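PDB 3WPU: beta-fructofuranosidase from Arthrobacter, which belongs to the levansucrase/invertase family of the beta-fructosidase clan, enzymes whose catalytic domain is built as a five-bladed beta-propeller. Local coordinates for residues A[161-166]-A[180-185]; A[198-203]-A[242-247]; A[450-455]-A[479-484]; A[429-434]-A[454-459]. All coordinates share one frame; numbering follows the deposited sequence. Where two conformers were deposited one is given.

Interaction 1 of 4, residues A[161-166]-A[180-185]; sequences TQWSGS and TDVAFY
The indole of Trp163 has Val182 CG2 on one face, 3.7 Å above the ring plane and displaced toward the rim, and Thr161 OG1 lies over that same face. Phe184 meets the indole with its own edge: the planes stand at 69°, an offset edge-to-face pair whose nearest atoms are Trp163 CZ2 and Phe184 CZ at 3.6 Å. Thr161 OG1 also lies in the plane of the phenyl ring, at its edge, 3.6 Å from Phe184 CE2. It arrives there because OG1 sits between its backbone N and carbonyl carbon (chi1 62°). Thr161, Trp163 and Val182 share one face of the hairpin of strands 159-169 and 174-184, and the Phe184 ring reaches over to them; Asp181 and Gln162 point to the other. In the ladder the Trp163 N to Thr180 O bond is short and straight (2.7 Å, 175°), but the return from Thr180 N to Trp163 O stretches to 3.3 Å with the donor well above the carbonyl plane. Thr180 OG1 donates in plane to Ser164 O at 2.8 Å and accepts from Asp246 N, while Trp163 NE1 bonds to His111 O. The indole N-H and the Thr180 hydroxyl thus each have a partner beside the aromatic pair, the hydroxyl continuing the pairing where the backbone ladder weakens.

Interaction 2 of 4, residues A[198-203]-A[242-247]; sequences PRIALS and FNFRDP
Pro198 and Ile200, alternate residues on one face of strand 197-210, pack against Phe242, Phe244 and Pro247 in the segment that carries Arg245-Asp246-Pro247, the RDP motif of this family. Pro198 and Phe242 meet tip to tip, with CD of Pro198 3.3 Å from CZ of Phe242. The phenyl reaches that position with CG between its backbone N and carbonyl carbon (chi1 75°). Farther round the ring, Pro198 CB lies 3.4 Å from Phe244 O. Phe244 has CG anti to its backbone N (chi1 -172°), which carries the ring over to the strand: CD2 comes to 3.6 Å from Pro198 O, and CE2 to 3.8 Å from Ile200 CD1, the two side chains crossing at about a right angle. The other branch of Ile200, CG2, slides past Pro247 in the opposite direction, 3.8 Å from Pro247 CB. Every side-chain pair here is apolar. The charged groups of the motif turn elsewhere: Arg245 to Glu338, and Asp246, whose CB points away, to Arg339 N and a bound glycerol. Strands 197-210 and 245-250 belong to different sheets, so this is side-chain packing between sheets, as expected of neighbouring blades in a beta-propeller, with the RDP motif at the seam.

Interaction 3 of 4, residues A[450-455]-A[479-484]; sequences LAPTVK and GGWADI
Pro452 and Trp481 lie side by side and point the same way, the pyrrolidine resting on the indole. Pro452 CG stands 3.6 Å from the centroid of the six-membered ring of Trp481 and 12° off its normal, a CH-pi contact over the face, while Pro452 CD comes to 3.3 Å from Trp481 CZ3. The CB of Trp481 points away from the partner segment, but with CG anti to the carbonyl carbon (chi1 -62°) the ring comes back to it. Leu450 O lies in the indole plane, at the edge by CE3.

Behind the proline the two backbones are joined by a single bridge, Pro452 with Trp481. The flanking residues make the bonds, which suits a proline that has no N-H to give: Ala482 N gives to Ala451 O at 3.1 Å, and Thr453 N to Gly480 O at 3.0 Å. A third, from Gly479 N to Thr453 O, is 2.7 Å long and runs nearly along the C=O axis. Segment 479-484 bends here in a type II beta turn from Gly480 to Asp483, which packs against the residues leading into strand 454-458.

At the turn, Leu450 sets its CB 3.7 Å from Ala482 CB; beyond it, Leu450 crosses Ile484 at about a right angle, their CD1 atoms also 3.7 Å apart. Thr453 holds OG1 anti to its carbonyl carbon, from where it donates to Asp483 O at 2.6 Å, approaching from the side of the carbonyl (C=O...OG1 124°). The Asp483 carboxylate has another role, a salt bridge to Arg121, and Phe64 and Pro65 pack against Trp481.

Interaction 4 of 4, residues A[429-434]-A[454-459]; sequences GLVQSF and VKMDIG
Lys455 crosses Leu430 at a slant, its CB, CG and CD each passing the same methyl: CB lies 3.8 Å from Leu430 CD2, CG 3.9 Å and CD 4.1 Å from it. With CG anti to the backbone N (chi1 -178°) and the next two torsions also extended, the chain stays straight until the turn about CD-CE (chi4 -82°) swings NZ aside, away from the leucine. There NZ donates to Asp457 OD1 at 2.7 Å, on the syn lone pair, and makes a second salt bridge to Asp470, a residue beyond both strands. Leu430 and Lys455 are a non-hydrogen-bonded antiparallel pair. Next to them, Val431 and Val454 form a hydrogen-bonded pair with side chains on the opposite face, Val431 CB 4.0 Å from Val454 CG2; Val431 CG2 also touches Met456 CB. The bonds from Val431 N to Val454 O (2.8 Å) and from Val454 N to Val431 O close this pair. At the other end Met456 N gives to Gly429 O (2.8 Å, 172°). Gly429 has a positive phi and, with Leu430, faces Met426, a G1 beta bulge at the start of strand 430-434. Strands 430-434 and 454-458 are the inner pair of a four-stranded antiparallel sheet, the form typical of a propeller blade.

Overall arrangement
All four contacts are largely buried, but they divide into two groups lying 25 to 26 Å apart, centre to centre. Interactions 1 and 2 touch: strand 174-184 pairs with strand 197-210 through Asp181 N and Arg199 O, and Ser166 OG bonds to Pro247 O. Interactions 3 and 4 share Val454 and Lys455 and join through Ala451 N and Ser433 O. Interactions 1 and 4 are ladders between neighbouring strands, one lined by aromatic rings, the other by aliphatic chains and a partly exposed lysine. Interaction 2 joins separate sheets and relies on apolar packing alone, whereas interaction 3 joins a loop to the lead-in of a strand, combining backbone bonds with a proline-indole CH-pi contact.

Interaction 1 of 4, residues A[161-166]-A[180-185]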
loop_
_atom_site.group_PDB
_atom_site.type_symbol
_atom_site.label_atom_id
_atom_site.label_comp_id
_atom_site.label_asym_id
_atom_site.label_seq_id
_atom_site.Cartn_x
_atom_site.Cartn_y
_atom_site.Cartn_z
ATOM N N THR A 161 0.919 -17.288 -7.766
ATOM C CA THR A 161 0.606 -16.557 -6.539
ATOM C C THR A 161 -0.390 -15.466 -6.779
ATOM O O THR A 161 -0.630 -15.064 -7.908
ATOM C CB THR A 161 1.831 -15.875 -5.948
ATOM O OG1 THR A 161 2.361 -14.897 -6.855
ATOM C CG2 THR A 161 2.891 -16.869 -5.664
ATOM N N GLN A 162 -0.951 -15.007 -5.672
ATOM C CA GLN A 162 -1.729 -13.789 -5.606
ATOM C C GLN A 162 -0.932 -12.799 -4.779
ATOM O O GLN A 162 -0.502 -13.094 -3.660
ATOM C CB GLN A 162 -3.110 -14.007 -5.009
ATOM C CG GLN A 162 -3.956 -15.014 -5.763
ATOM C CD GLN A 162 -4.293 -16.240 -4.943
ATOM O OE1 GLN A 162 -4.507 -16.142 -3.750
ATOM N NE2 GLN A 162 -4.402 -17.390 -5.599
ATOM N N TRP A 163 -0.660 -11.659 -5.392
ATOM C CA TRP A 163 0.039 -10.549 -4.753
ATOM C C TRP A 163 -0.943 -9.366 -4.534
ATOM O O TRP A 163 -2.128 -9.500 -4.857
ATOM C CB TRP A 163 1.279 -10.215 -5.589
ATOM C CG TRP A 163 2.470 -11.147 -5.386
ATOM C CD1 TRP A 163 2.548 -12.248 -4.582
ATOM C CD2 TRP A 163 3.730 -11.024 -6.033
ATOM N NE1 TRP A 163 3.814 -12.808 -4.672
ATOM C CE2 TRP A 163 4.559 -12.072 -5.557
ATOM C CE3 TRP A 163 4.261 -10.107 -6.934
ATOM C CZ2 TRP A 163 5.884 -12.233 -5.999
ATOM C CZ3 TRP A 163 5.597 -10.260 -7.364
ATOM C CH2 TRP A 163 6.386 -11.316 -6.885
ATOM N N SER A 164 -0.451 -8.220 -4.032
ATOM C CA SER A 164 -1.262 -7.164 -3.419
ATOM C C SER A 164 -2.164 -6.455 -4.408
ATOM O O SER A 164 -1.910 -6.440 -5.591
ATOM C CB SER A 164 -0.373 -6.093 -2.747
ATOM O OG SER A 164 -1.122 -5.289 -1.845
ATOM N N GLY A 165 -3.202 -5.861 -3.865
ATOM C CA GLY A 165 -4.079 -4.986 -4.628
ATOM C C GLY A 165 -4.934 -4.182 -3.677
ATOM O O GLY A 165 -4.419 -3.493 -2.781
ATOM N N SER A 166 -6.247 -4.227 -3.904
ATOM C CA SER A 166 -7.237 -3.430 -3.187
ATOM C C SER A 166 -8.606 -4.094 -3.392
ATOM O O SER A 166 -8.731 -5.038 -4.193
ATOM C CB SER A 166 -7.268 -1.994 -3.722
ATOM O OG SER A 166 -7.367 -2.013 -5.132
ATOM N N THR A 180 -2.846 -8.710 -7.941
ATOM C CA THR A 180 -1.780 -9.032 -8.853
ATOM C C THR A 180 -1.703 -10.539 -8.963
ATOM O O THR A 180 -1.411 -11.235 -7.981
ATOM C CB THR A 180 -0.430 -8.450 -8.414
ATOM O OG1 THR A 180 -0.569 -7.073 -8.008
ATOM C CG2 THR A 180 0.617 -8.570 -9.534
ATOM N N ASP A 181 -1.946 -11.044 -10.162
ATOM C CA ASP A 181 -2.047 -12.471 -10.409
ATOM C C ASP A 181 -0.755 -12.861 -11.110
ATOM O O ASP A 181 -0.469 -12.336 -12.174
ATOM C CB ASP A 181 -3.287 -12.754 -11.269
ATOM C CG ASP A 181 -3.721 -14.235 -11.232
ATOM O OD1 ASP A 181 -3.171 -15.038 -10.427
ATOM O OD2 ASP A 181 -4.625 -14.622 -12.005
ATOM N N VAL A 182 0.056 -13.727 -10.492
ATOM C CA VAL A 182 1.425 -13.924 -10.955
ATOM C C VAL A 182 1.746 -15.388 -11.251
ATOM O O VAL A 182 1.428 -16.303 -10.462
ATOM C CB VAL A 182 2.462 -13.394 -9.936
ATOM C CG1 VAL A 182 3.847 -13.298 -10.558
ATOM C CG2 VAL A 182 2.054 -12.026 -9.413
ATOM N N ALA A 183 2.388 -15.618 -12.386
ATOM C CA ALA A 183 2.864 -16.958 -12.760
ATOM C C ALA A 183 4.382 -16.940 -12.912
ATOM O O ALA A 183 4.952 -16.027 -13.501
ATOM C CB ALA A 183 2.215 -17.440 -14.047
ATOM N N PHE A 184 5.036 -17.954 -12.344
ATOM C CA PHE A 184 6.469 -18.106 -12.422
ATOM C C PHE A 184 6.779 -19.377 -13.189
ATOM O O PHE A 184 6.026 -20.358 -13.097
ATOM C CB PHE A 184 7.110 -18.250 -11.044
ATOM C CG PHE A 184 6.866 -17.081 -10.114
ATOM C CD1 PHE A 184 7.866 -16.148 -9.869
ATOM C CD2 PHE A 184 5.636 -16.924 -9.470
ATOM C CE1 PHE A 184 7.641 -15.089 -9.001
ATOM C CE2 PHE A 184 5.421 -15.879 -8.574
ATOM C CZ PHE A 184 6.419 -14.952 -8.369
ATOM N N TYR A 185 7.915 -19.360 -13.886
ATOM C CA TYR A 185 8.327 -20.482 -14.747
ATOM C C TYR A 185 9.771 -20.816 -14.443
ATOM O O TYR A 185 10.688 -20.320 -15.093
ATOM C CB TYR A 185 8.104 -20.119 -16.211
ATOM C CG TYR A 185 6.674 -19.778 -16.502
ATOM C CD1 TYR A 185 5.784 -20.734 -17.011
ATOM C CD2 TYR A 185 6.180 -18.502 -16.250
ATOM C CE1 TYR A 185 4.454 -20.422 -17.267
ATOM C CE2 TYR A 185 4.855 -18.188 -16.507
ATOM C CZ TYR A 185 3.990 -19.155 -16.990
ATOM O OH TYR A 185 2.675 -18.837 -17.258
#

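Interaction 2 of 4, residues A[198-203]-A[242-247]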
loop_
_atom_site.group_PDB
_atom_site.type_symbol
_atom_site.label_atom_id
_atom_site.label_comp_id
_atom_site.label_asym_id
_atom_site.label_seq_id
_atom_site.Cartn_x
_atom_site.Cartn_y
_atom_site.Cartn_z
ATOM N N PRO A 198 3.484 -11.234 -14.059
ATOM C CA PRO A 198 2.564 -10.591 -13.138
ATOM C C PRO A 198 1.527 -9.790 -13.906
ATOM O O PRO A 198 1.893 -8.976 -14.754
ATOM C CB PRO A 198 3.459 -9.645 -12.362
ATOM C CG PRO A 198 4.557 -9.274 -13.306
ATOM C CD PRO A 198 4.681 -10.407 -14.309
ATOM N N ARG A 199 0.264 -9.972 -13.559
ATOM C CA ARG A 199 -0.828 -9.251 -14.238
ATOM C C ARG A 199 -1.756 -8.619 -13.239
ATOM O O ARG A 199 -1.991 -9.172 -12.158
ATOM C CB ARG A 199 -1.598 -10.186 -15.140
ATOM C CG ARG A 199 -0.702 -10.897 -16.147
ATOM C CD ARG A 199 -1.490 -11.650 -17.190
ATOM N NE ARG A 199 -0.623 -12.445 -18.050
ATOM C CZ ARG A 199 -1.064 -13.246 -19.017
ATOM N NH1 ARG A 199 -2.355 -13.292 -19.312
ATOM N NH2 ARG A 199 -0.211 -13.980 -19.709
ATOM N N ILE A 200 -2.350 -7.484 -13.618
ATOM C CA ILE A 200 -3.340 -6.851 -12.773
ATOM C C ILE A 200 -4.677 -7.462 -13.174
ATOM O O ILE A 200 -5.031 -7.499 -14.357
ATOM C CB ILE A 200 -3.306 -5.308 -12.911
ATOM C CG1 ILE A 200 -2.029 -4.787 -12.265
ATOM C CG2 ILE A 200 -4.544 -4.695 -12.285
ATOM C CD1 ILE A 200 -1.718 -3.335 -12.497
ATOM N N ALA A 201 -5.384 -7.974 -12.181
ATOM C CA ALA A 201 -6.564 -8.800 -12.376
ATOM C C ALA A 201 -7.674 -8.392 -11.437
ATOM O O ALA A 201 -7.449 -7.682 -10.451
ATOM C CB ALA A 201 -6.215 -10.266 -12.148
ATOM N N LEU A 202 -8.883 -8.869 -11.751
ATOM C CA LEU A 202 -10.081 -8.596 -10.965
ATOM C C LEU A 202 -10.831 -9.894 -10.743
ATOM O O LEU A 202 -10.944 -10.697 -11.662
ATOM C CB LEU A 202 -11.027 -7.671 -11.736
ATOM C CG LEU A 202 -12.468 -7.511 -11.258
ATOM C CD1 LEU A 202 -12.529 -6.848 -9.901
ATOM C CD2 LEU A 202 -13.290 -6.677 -12.270
ATOM N N SER A 203 -11.375 -10.079 -9.548
ATOM C CA SER A 203 -12.352 -11.137 -9.309
ATOM C C SER A 203 -13.426 -10.579 -8.389
ATOM O O SER A 203 -13.132 -9.800 -7.451
ATOM C CB SER A 203 -11.687 -12.356 -8.648
ATOM O OG SER A 203 -12.609 -13.453 -8.607
ATOM N N PHE A 242 11.555 -7.225 -13.941
ATOM C CA PHE A 242 10.684 -6.062 -13.941
ATOM C C PHE A 242 9.622 -6.132 -12.857
ATOM O O PHE A 242 9.200 -7.215 -12.476
ATOM C CB PHE A 242 9.996 -5.885 -15.307
ATOM C CG PHE A 242 8.867 -6.860 -15.591
ATOM C CD1 PHE A 242 7.564 -6.391 -15.727
ATOM C CD2 PHE A 242 9.095 -8.230 -15.773
ATOM C CE1 PHE A 242 6.533 -7.252 -16.042
ATOM C CE2 PHE A 242 8.056 -9.104 -16.058
ATOM C CZ PHE A 242 6.768 -8.616 -16.202
ATOM N N ASN A 243 9.204 -4.960 -12.380
ATOM C CA ASN A 243 8.141 -4.800 -11.403
ATOM C C ASN A 243 6.857 -4.361 -12.072
ATOM O O ASN A 243 6.881 -3.490 -12.929
ATOM C CB ASN A 243 8.563 -3.741 -10.383
ATOM C CG ASN A 243 9.870 -4.095 -9.703
ATOM O OD1 ASN A 243 10.889 -3.405 -9.837
ATOM N ND2 ASN A 243 9.837 -5.158 -8.966
ATOM N N PHE A 244 5.746 -4.950 -11.653
ATOM C CA PHE A 244 4.416 -4.615 -12.226
ATOM C C PHE A 244 3.388 -5.225 -11.303
ATOM O O PHE A 244 3.201 -6.437 -11.296
ATOM C CB PHE A 244 4.253 -5.129 -13.662
ATOM C CG PHE A 244 2.994 -4.633 -14.325
ATOM C CD1 PHE A 244 2.966 -3.407 -14.961
ATOM C CD2 PHE A 244 1.850 -5.411 -14.310
ATOM C CE1 PHE A 244 1.781 -2.946 -15.526
ATOM C CE2 PHE A 244 0.684 -4.969 -14.899
ATOM C CZ PHE A 244 0.657 -3.734 -15.508
ATOM N N ARG A 245 2.821 -4.416 -10.429
ATOM C CA ARG A 245 1.934 -4.932 -9.384
ATOM C C ARG A 245 1.237 -3.848 -8.595
ATOM O O ARG A 245 1.509 -2.656 -8.789
ATOM C CB ARG A 245 2.757 -5.829 -8.406
ATOM C CG ARG A 245 3.930 -5.154 -7.729
ATOM C CD ARG A 245 4.596 -6.151 -6.772
ATOM N NE ARG A 245 5.811 -5.626 -6.181
ATOM C CZ ARG A 245 7.015 -5.627 -6.735
ATOM N NH1 ARG A 245 7.237 -6.174 -7.923
ATOM N NH2 ARG A 245 8.039 -5.123 -6.060
ATOM N N ASP A 246 0.328 -4.292 -7.726
ATOM C CA ASP A 246 -0.270 -3.521 -6.628
ATOM C C ASP A 246 -1.311 -2.469 -7.105
ATOM O O ASP A 246 -1.108 -1.280 -6.859
ATOM C CB ASP A 246 0.780 -2.778 -5.808
ATOM C CG ASP A 246 1.865 -3.692 -5.211
ATOM O OD1 ASP A 246 1.668 -4.917 -5.174
ATOM O OD2 ASP A 246 2.972 -3.149 -4.866
ATOM N N PRO A 247 -2.426 -2.921 -7.695
ATOM C CA PRO A 247 -3.465 -1.976 -8.170
ATOM C C PRO A 247 -4.272 -1.349 -7.015
ATOM O O PRO A 247 -4.786 -2.061 -6.136
ATOM C CB PRO A 247 -4.383 -2.871 -9.002
ATOM C CG PRO A 247 -4.242 -4.212 -8.379
ATOM C CD PRO A 247 -2.778 -4.304 -8.078
#

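Interaction 3 of 4, residues A[450-455]-A[479-484]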
loop_
_atom_site.group_PDB
_atom_site.type_symbol
_atom_site.label_atom_id
_atom_site.label_comp_id
_atom_site.label_asym_id
_atom_site.label_seq_id
_atom_site.Cartn_x
_atom_site.Cartn_y
_atom_site.Cartn_z
ATOM N N LEU A 450 0.528 -7.736 11.728
ATOM C CA LEU A 450 0.504 -6.280 11.622
ATOM C C LEU A 450 1.116 -5.564 12.828
ATOM O O LEU A 450 1.043 -6.031 13.981
ATOM C CB LEU A 450 -0.918 -5.778 11.347
ATOM C CG LEU A 450 -1.487 -6.293 10.027
ATOM C CD1 LEU A 450 -2.873 -5.685 9.856
ATOM C CD2 LEU A 450 -0.657 -5.980 8.791
ATOM N N ALA A 451 1.726 -4.421 12.541
ATOM C CA ALA A 451 2.280 -3.539 13.561
ATOM C C ALA A 451 1.137 -2.788 14.274
ATOM O O ALA A 451 -0.022 -2.925 13.869
ATOM C CB ALA A 451 3.228 -2.543 12.914
ATOM N N PRO A 452 1.459 -1.980 15.322
ATOM C CA PRO A 452 0.460 -1.055 15.817
ATOM C C PRO A 452 0.201 0.000 14.744
ATOM O O PRO A 452 1.119 0.427 14.044
ATOM C CB PRO A 452 1.123 -0.412 17.042
ATOM C CG PRO A 452 2.244 -1.354 17.428
ATOM C CD PRO A 452 2.712 -1.897 16.099
ATOM N N THR A 453 -1.037 0.409 14.614
ATOM C CA THR A 453 -1.374 1.472 13.703
ATOM C C THR A 453 -0.869 2.784 14.293
ATOM O O THR A 453 -0.955 2.993 15.509
ATOM C CB THR A 453 -2.869 1.453 13.530
ATOM O OG1 THR A 453 -3.207 0.235 12.862
ATOM C CG2 THR A 453 -3.385 2.658 12.708
ATOM N N VAL A 454 -0.360 3.656 13.432
ATOM C CA VAL A 454 0.219 4.909 13.884
ATOM C C VAL A 454 -0.505 6.031 13.185
ATOM O O VAL A 454 -1.374 5.774 12.385
ATOM C CB VAL A 454 1.754 4.986 13.673
ATOM C CG1 VAL A 454 2.450 3.926 14.510
ATOM C CG2 VAL A 454 2.145 4.869 12.203
ATOM N N LYS A 455 -0.180 7.263 13.556
ATOM C CA LYS A 455 -0.918 8.415 13.039
ATOM C C LYS A 455 0.054 9.450 12.480
ATOM O O LYS A 455 0.916 9.968 13.191
ATOM C CB LYS A 455 -1.797 9.032 14.145
ATOM C CG LYS A 455 -2.646 10.206 13.677
ATOM C CD LYS A 455 -3.652 10.595 14.752
ATOM C CE LYS A 455 -4.415 11.855 14.375
ATOM N NZ LYS A 455 -3.649 13.107 14.674
ATOM N N GLY A 479 -0.772 3.011 18.248
ATOM C CA GLY A 479 -2.156 2.642 18.469
ATOM C C GLY A 479 -2.367 1.140 18.633
ATOM O O GLY A 479 -1.516 0.408 19.174
ATOM N N GLY A 480 -3.531 0.686 18.184
ATOM C CA GLY A 480 -3.915 -0.703 18.355
ATOM C C GLY A 480 -3.147 -1.623 17.418
ATOM O O GLY A 480 -2.888 -1.282 16.277
ATOM N N TRP A 481 -2.748 -2.792 17.912
ATOM C CA TRP A 481 -2.215 -3.813 17.033
ATOM C C TRP A 481 -3.230 -4.173 15.948
ATOM O O TRP A 481 -4.377 -4.501 16.235
ATOM C CB TRP A 481 -1.859 -5.047 17.845
ATOM C CG TRP A 481 -0.802 -4.791 18.858
ATOM C CD1 TRP A 481 -0.976 -4.538 20.197
ATOM C CD2 TRP A 481 0.605 -4.775 18.622
ATOM N NE1 TRP A 481 0.261 -4.396 20.816
ATOM C CE2 TRP A 481 1.243 -4.523 19.862
ATOM C CE3 TRP A 481 1.397 -4.965 17.484
ATOM C CZ2 TRP A 481 2.618 -4.423 19.983
ATOM C CZ3 TRP A 481 2.776 -4.875 17.612
ATOM C CH2 TRP A 481 3.375 -4.609 18.854
ATOM N N ALA A 482 -2.801 -4.108 14.684
ATOM C CA ALA A 482 -3.604 -4.545 13.546
ATOM C C ALA A 482 -4.938 -3.784 13.467
ATOM O O ALA A 482 -5.957 -4.303 13.019
ATOM C CB ALA A 482 -3.812 -6.058 13.584
ATOM N N ASP A 483 -4.911 -2.518 13.885
ATOM C CA ASP A 483 -6.126 -1.731 13.858
ATOM C C ASP A 483 -6.356 -1.150 12.457
ATOM O O ASP A 483 -5.649 -0.236 12.029
ATOM C CB ASP A 483 -6.065 -0.617 14.911
ATOM C CG ASP A 483 -7.391 0.099 15.079
ATOM O OD1 ASP A 483 -8.433 -0.498 14.746
ATOM O OD2 ASP A 483 -7.384 1.248 15.591
ATOM N N ILE A 484 -7.367 -1.671 11.769
ATOM C CA ILE A 484 -7.759 -1.196 10.454
ATOM C C ILE A 484 -9.258 -0.827 10.520
ATOM O O ILE A 484 -10.136 -1.630 10.188
ATOM C CB ILE A 484 -7.451 -2.255 9.384
ATOM C CG1 ILE A 484 -5.940 -2.517 9.362
ATOM C CG2 ILE A 484 -7.967 -1.780 8.024
ATOM C CD1 ILE A 484 -5.452 -3.464 8.293
#

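Interaction 4 of 4, residues A[429-434]-A[454-459]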
loop_
_atom_site.group_PDB
_atom_site.type_symbol
_atom_site.label_atom_id
_atom_site.label_comp_id
_atom_site.label_asym_id
_atom_site.label_seq_id
_atom_site.Cartn_x
_atom_site.Cartn_y
_atom_site.Cartn_z
ATOM N N GLY A 429 -5.189 9.918 8.323
ATOM C CA GLY A 429 -3.751 9.788 8.435
ATOM C C GLY A 429 -3.306 8.643 9.292
ATOM O O GLY A 429 -2.134 8.599 9.650
ATOM N N LEU A 430 -4.204 7.688 9.566
ATOM C CA LEU A 430 -3.769 6.465 10.263
ATOM C C LEU A 430 -2.995 5.561 9.288
ATOM O O LEU A 430 -3.287 5.486 8.107
ATOM C CB LEU A 430 -4.941 5.724 10.882
ATOM C CG LEU A 430 -5.772 6.457 11.939
ATOM C CD1 LEU A 430 -6.796 5.499 12.553
ATOM C CD2 LEU A 430 -4.887 7.062 13.036
ATOM N N VAL A 431 -1.969 4.891 9.780
ATOM C CA VAL A 431 -1.112 4.122 8.906
ATOM C C VAL A 431 -0.962 2.727 9.485
ATOM O O VAL A 431 -0.504 2.554 10.631
ATOM C CB VAL A 431 0.279 4.766 8.716
ATOM C CG1 VAL A 431 1.105 3.909 7.760
ATOM C CG2 VAL A 431 0.153 6.218 8.211
ATOM N N GLN A 432 -1.380 1.729 8.706
ATOM C CA GLN A 432 -1.212 0.320 9.096
ATOM C C GLN A 432 -0.063 -0.267 8.287
ATOM O O GLN A 432 0.224 0.182 7.201
ATOM C CB GLN A 432 -2.497 -0.479 8.879
ATOM C CG GLN A 432 -3.077 -0.469 7.461
ATOM C CD GLN A 432 -2.744 -1.684 6.628
ATOM O OE1 GLN A 432 -1.827 -2.472 6.951
ATOM N NE2 GLN A 432 -3.480 -1.853 5.546
ATOM N N SER A 433 0.634 -1.256 8.859
ATOM C CA SER A 433 1.808 -1.844 8.218
ATOM C C SER A 433 2.024 -3.228 8.831
ATOM O O SER A 433 1.431 -3.498 9.864
ATOM C CB SER A 433 3.045 -0.973 8.489
ATOM O OG SER A 433 3.329 -0.831 9.873
ATOM N N PHE A 434 2.843 -4.065 8.195
ATOM C CA PHE A 434 3.187 -5.367 8.780
ATOM C C PHE A 434 4.602 -5.335 9.269
ATOM O O PHE A 434 5.465 -4.644 8.744
ATOM C CB PHE A 434 2.956 -6.518 7.781
ATOM C CG PHE A 434 4.094 -6.743 6.812
ATOM C CD1 PHE A 434 5.174 -7.547 7.128
ATOM C CD2 PHE A 434 4.122 -6.107 5.581
ATOM C CE1 PHE A 434 6.221 -7.737 6.231
ATOM C CE2 PHE A 434 5.159 -6.282 4.681
ATOM C CZ PHE A 434 6.235 -7.082 5.011
ATOM N N VAL A 454 -0.360 3.656 13.432
ATOM C CA VAL A 454 0.219 4.909 13.884
ATOM C C VAL A 454 -0.505 6.031 13.185
ATOM O O VAL A 454 -1.374 5.774 12.385
ATOM C CB VAL A 454 1.754 4.986 13.673
ATOM C CG1 VAL A 454 2.450 3.926 14.510
ATOM C CG2 VAL A 454 2.145 4.869 12.203
ATOM N N LYS A 455 -0.180 7.263 13.556
ATOM C CA LYS A 455 -0.918 8.415 13.039
ATOM C C LYS A 455 0.054 9.450 12.480
ATOM O O LYS A 455 0.916 9.968 13.191
ATOM C CB LYS A 455 -1.797 9.032 14.145
ATOM C CG LYS A 455 -2.646 10.206 13.677
ATOM C CD LYS A 455 -3.652 10.595 14.752
ATOM C CE LYS A 455 -4.415 11.855 14.375
ATOM N NZ LYS A 455 -3.649 13.107 14.674
ATOM N N MET A 456 -0.146 9.804 11.212
ATOM C CA MET A 456 0.692 10.749 10.531
ATOM C C MET A 456 -0.188 11.930 10.170
ATOM O O MET A 456 -1.175 11.767 9.458
ATOM C CB MET A 456 1.273 10.096 9.269
ATOM C CG MET A 456 2.174 11.004 8.460
ATOM S SD MET A 456 2.833 10.176 7.000
ATOM C CE MET A 456 1.327 9.753 6.117
ATOM N N ASP A 457 0.163 13.108 10.680
ATOM C CA ASP A 457 -0.573 14.329 10.335
ATOM C C ASP A 457 -0.072 14.877 9.016
ATOM O O ASP A 457 1.124 15.114 8.830
ATOM C CB ASP A 457 -0.467 15.334 11.454
ATOM C CG ASP A 457 -1.173 14.851 12.720
ATOM O OD1 ASP A 457 -2.104 14.013 12.602
ATOM O OD2 ASP A 457 -0.801 15.304 13.812
ATOM N N ILE A 458 -1.005 15.093 8.097
ATOM C CA ILE A 458 -0.661 15.466 6.729
ATOM C C ILE A 458 -1.001 16.937 6.522
ATOM O O ILE A 458 -2.129 17.349 6.737
ATOM C CB ILE A 458 -1.420 14.589 5.714
ATOM C CG1 ILE A 458 -0.993 13.122 5.875
ATOM C CG2 ILE A 458 -1.173 15.082 4.289
ATOM C CD1 ILE A 458 -1.879 12.107 5.192
ATOM N N GLY A 459 0.007 17.720 6.163
ATOM C CA GLY A 459 -0.144 19.160 5.942
ATOM C C GLY A 459 -0.040 20.059 7.158
ATOM O O GLY A 459 -0.904 20.900 7.395
#